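Local coordinates for putative iron binding protein (Bordetella pertussis Tohama I, PDB 1Y9U) that binds ferric iron through tyrosine side chains and probably serves as the periplasmic binding protein of an iron uptake system, at residues 120-128 / 163-171. Sequence-based numbering, arbitrary orientation.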
loop_
_atom_site.group_PDB
_atom_site.type_symbol
_atom_site.label_atom_id
_atom_site.label_comp_id
_atom_site.label_asym_id
_atom_site.label_seq_id
_atom_site.Cartn_x
_atom_site.Cartn_y
_atom_site.Cartn_z
ATOM N N PHE A 120 -6.798 -3.520 18.548
ATOM C CA PHE A 120 -6.184 -2.195 18.738
ATOM C C PHE A 120 -6.891 -1.179 17.887
ATOM O O PHE A 120 -7.318 -1.494 16.771
ATOM C CB PHE A 120 -4.716 -2.263 18.275
ATOM C CG PHE A 120 -3.753 -1.326 18.989
ATOM C CD1 PHE A 120 -3.374 -1.568 20.284
ATOM C CD2 PHE A 120 -3.148 -0.264 18.323
ATOM C CE1 PHE A 120 -2.450 -0.772 20.910
ATOM C CE2 PHE A 120 -2.221 0.533 18.972
ATOM C CZ PHE A 120 -1.862 0.270 20.247
ATOM N N ARG A 121 -7.015 0.034 18.418
ATOM C CA ARG A 121 -7.398 1.194 17.619
ATOM C C ARG A 121 -6.159 2.035 17.399
ATOM O O ARG A 121 -5.307 2.112 18.264
ATOM C CB ARG A 121 -8.469 2.028 18.328
ATOM C CG ARG A 121 -9.835 1.384 18.269
ATOM C CD ARG A 121 -10.009 0.255 19.299
ATOM N NE ARG A 121 -10.690 -0.894 18.728
ATOM C CZ ARG A 121 -10.540 -2.148 19.135
ATOM N NH1 ARG A 121 -9.719 -2.442 20.129
ATOM N NH2 ARG A 121 -11.244 -3.112 18.546
ATOM N N TYR A 122 -6.020 2.675 16.240
ATOM C CA TYR A 122 -4.803 3.461 16.011
ATOM C C TYR A 122 -4.537 4.454 17.130
ATOM O O TYR A 122 -3.419 4.614 17.570
ATOM C CB TYR A 122 -4.827 4.186 14.663
ATOM C CG TYR A 122 -4.722 3.252 13.485
ATOM C CD1 TYR A 122 -5.827 2.957 12.688
ATOM C CD2 TYR A 122 -3.507 2.676 13.165
ATOM C CE1 TYR A 122 -5.736 2.082 11.604
ATOM C CE2 TYR A 122 -3.393 1.808 12.099
ATOM C CZ TYR A 122 -4.507 1.497 11.322
ATOM O OH TYR A 122 -4.410 0.644 10.247
ATOM N N GLY A 123 -5.595 5.068 17.623
ATOM C CA GLY A 123 -5.482 6.011 18.720
ATOM C C GLY A 123 -4.811 5.450 19.962
ATOM O O GLY A 123 -4.213 6.202 20.729
ATOM N N ASP A 124 -4.924 4.143 20.195
ATOM C CA ASP A 124 -4.340 3.523 21.379
ATOM C C ASP A 124 -2.828 3.653 21.449
ATOM O O ASP A 124 -2.248 3.507 22.519
ATOM C CB ASP A 124 -4.716 2.030 21.469
ATOM C CG ASP A 124 -6.209 1.789 21.534
ATOM O OD1 ASP A 124 -6.979 2.712 21.923
ATOM O OD2 ASP A 124 -6.687 0.685 21.204
ATOM N N LEU A 125 -2.168 3.895 20.313
ATOM C CA LEU A 125 -0.719 3.964 20.302
ATOM C C LEU A 125 -0.182 5.152 21.120
ATOM O O LEU A 125 0.966 5.157 21.542
ATOM C CB LEU A 125 -0.224 4.029 18.855
ATOM C CG LEU A 125 1.258 3.698 18.640
ATOM C CD1 LEU A 125 1.590 2.262 19.012
ATOM C CD2 LEU A 125 1.613 3.970 17.191
ATOM N N ALA A 126 -1.024 6.164 21.316
ATOM C CA ALA A 126 -0.682 7.351 22.120
ATOM C C ALA A 126 -0.957 7.154 23.624
ATOM O O ALA A 126 -0.672 8.050 24.406
ATOM C CB ALA A 126 -1.449 8.550 21.610
ATOM N N ASP A 127 -1.512 6.020 24.036
ATOM C CA ASP A 127 -1.796 5.821 25.453
ATOM C C ASP A 127 -0.493 5.905 26.222
ATOM O O ASP A 127 0.483 5.234 25.863
ATOM C CB ASP A 127 -2.442 4.454 25.682
ATOM C CG ASP A 127 -2.956 4.246 27.093
ATOM O OD1 ASP A 127 -4.141 3.903 27.240
ATOM O OD2 ASP A 127 -2.259 4.339 28.094
ATOM N N PRO A 128 -0.473 6.690 27.304
ATOM C CA PRO A 128 0.709 6.830 28.144
ATOM C C PRO A 128 1.356 5.502 28.615
ATOM O O PRO A 128 2.556 5.459 28.874
ATOM C CB PRO A 128 0.150 7.644 29.330
ATOM C CG PRO A 128 -0.897 8.442 28.747
ATOM C CD PRO A 128 -1.574 7.554 27.764
ATOM N N TRP A 163 -2.439 12.867 18.954
ATOM C CA TRP A 163 -1.961 11.505 18.722
ATOM C C TRP A 163 -0.482 11.493 18.386
ATOM O O TRP A 163 0.279 10.738 18.969
ATOM C CB TRP A 163 -2.769 10.864 17.604
ATOM C CG TRP A 163 -2.426 9.429 17.349
ATOM C CD1 TRP A 163 -2.830 8.375 18.083
ATOM C CD2 TRP A 163 -1.583 8.908 16.312
ATOM N NE1 TRP A 163 -2.316 7.210 17.572
ATOM C CE2 TRP A 163 -1.558 7.508 16.468
ATOM C CE3 TRP A 163 -0.884 9.485 15.248
ATOM C CZ2 TRP A 163 -0.852 6.669 15.600
ATOM C CZ3 TRP A 163 -0.169 8.652 14.395
ATOM C CH2 TRP A 163 -0.171 7.262 14.578
ATOM N N LEU A 164 -0.067 12.329 17.446
ATOM C CA LEU A 164 1.339 12.400 17.062
ATOM C C LEU A 164 2.249 12.716 18.238
ATOM O O LEU A 164 3.299 12.099 18.399
ATOM C CB LEU A 164 1.562 13.415 15.939
ATOM C CG LEU A 164 1.097 12.953 14.553
ATOM C CD1 LEU A 164 1.027 14.137 13.614
ATOM C CD2 LEU A 164 2.026 11.840 14.020
ATOM N N ARG A 165 1.860 13.690 19.061
ATOM C CA ARG A 165 2.671 14.058 20.219
ATOM C C ARG A 165 2.748 12.899 21.239
ATOM O O ARG A 165 3.805 12.643 21.799
ATOM C CB ARG A 165 2.118 15.303 20.890
ATOM C CG ARG A 165 2.324 16.569 20.133
ATOM C CD ARG A 165 1.885 17.801 20.954
ATOM N NE ARG A 165 1.781 18.968 20.106
ATOM C CZ ARG A 165 2.819 19.662 19.674
ATOM N NH1 ARG A 165 4.054 19.362 20.050
ATOM N NH2 ARG A 165 2.643 20.690 18.859
ATOM N N GLY A 166 1.653 12.176 21.431
ATOM C CA GLY A 166 1.619 11.073 22.369
ATOM C C GLY A 166 2.450 9.892 21.868
ATOM O O GLY A 166 3.129 9.228 22.630
ATOM N N VAL A 167 2.373 9.618 20.563
ATOM C CA VAL A 167 3.164 8.546 19.972
ATOM C C VAL A 167 4.646 8.887 20.027
ATOM O O VAL A 167 5.471 8.064 20.468
ATOM C CB VAL A 167 2.722 8.255 18.538
ATOM C CG1 VAL A 167 3.688 7.286 17.821
ATOM C CG2 VAL A 167 1.331 7.678 18.534
ATOM N N LYS A 168 4.992 10.117 19.651
ATOM C CA LYS A 168 6.375 10.573 19.765
ATOM C C LYS A 168 6.920 10.313 21.175
ATOM O O LYS A 168 8.020 9.797 21.363
ATOM C CB LYS A 168 6.512 12.058 19.386
ATOM C CG LYS A 168 7.916 12.612 19.599
ATOM C CD LYS A 168 7.995 14.100 19.425
ATOM C CE LYS A 168 9.416 14.551 19.728
ATOM N NZ LYS A 168 9.666 16.024 19.547
ATOM N N ALA A 169 6.124 10.675 22.171
ATOM C CA ALA A 169 6.553 10.561 23.566
ATOM C C ALA A 169 6.786 9.113 23.950
ATOM O O ALA A 169 7.576 8.809 24.865
ATOM C CB ALA A 169 5.501 11.158 24.462
ATOM N N ASN A 170 6.072 8.214 23.268
ATOM C CA ASN A 170 6.122 6.786 23.571
ATOM C C ASN A 170 7.247 6.027 22.853
ATOM O O ASN A 170 7.454 4.849 23.134
ATOM C CB ASN A 170 4.803 6.096 23.204
ATOM C CG ASN A 170 3.673 6.367 24.185
ATOM O OD1 ASN A 170 2.494 6.125 23.884
ATOM N ND2 ASN A 170 4.026 6.828 25.368
ATOM N N LEU A 171 7.963 6.677 21.934
ATOM C CA LEU A 171 8.965 5.953 21.165
ATOM C C LEU A 171 10.098 5.438 22.017
ATOM O O LEU A 171 10.625 6.131 22.881
ATOM C CB LEU A 171 9.487 6.789 19.993
ATOM C CG LEU A 171 8.418 7.236 18.981
ATOM C CD1 LEU A 171 9.068 7.976 17.833
ATOM C CD2 LEU A 171 7.569 6.072 18.485
#
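The indole of W163 gives its NE1 hydrogen to the backbone O of Y122 (2.8 Å). The bond is bent, with an N-H...O angle of 142°. NE1 lies above the plane of the Y122 carbonyl. L125 N reaches the same oxygen from the opposite face, as a backbone bond of the 3-10 segment 122-126. Y122 O is therefore gripped by two donors. W163 has CG anti to its backbone N (chi1 -176°), which carries the ring out from the helix to this turn. G123 passes close by, its CA 3.6 Å from CD1 of W163. The methyl of A126 sits obliquely to the ring, CB to CD1 of W163 3.8 Å.

V167, one helical turn after W163, lays CG2 over the centre of one indole face. The same methyl packs on L125, with CG2 of V167 4.0 Å from CD2 of L125. A126 and G166 bring the backbones together, their CA atoms 4.4 Å apart. G166 has no side chain at this closest approach.

The contact joins the loop between strands 100-112 and 134-135 to helix 157-170, within a periplasmic binding protein fold. L125 also reaches strands 134-135 and 193-197, and W163 touches L195 and M151.

Further out, OD2 of D124 accepts from R121 N (2.9 Å), just before the 3-10 segment, and is met from above the carboxylate plane. The Y122 hydroxyl is hydrogen-bonded to R107 O and H236 N. The Y122 side chain lies about 11 Å from that of Y143, an iron-binding residue; no iron is bound to this chain here.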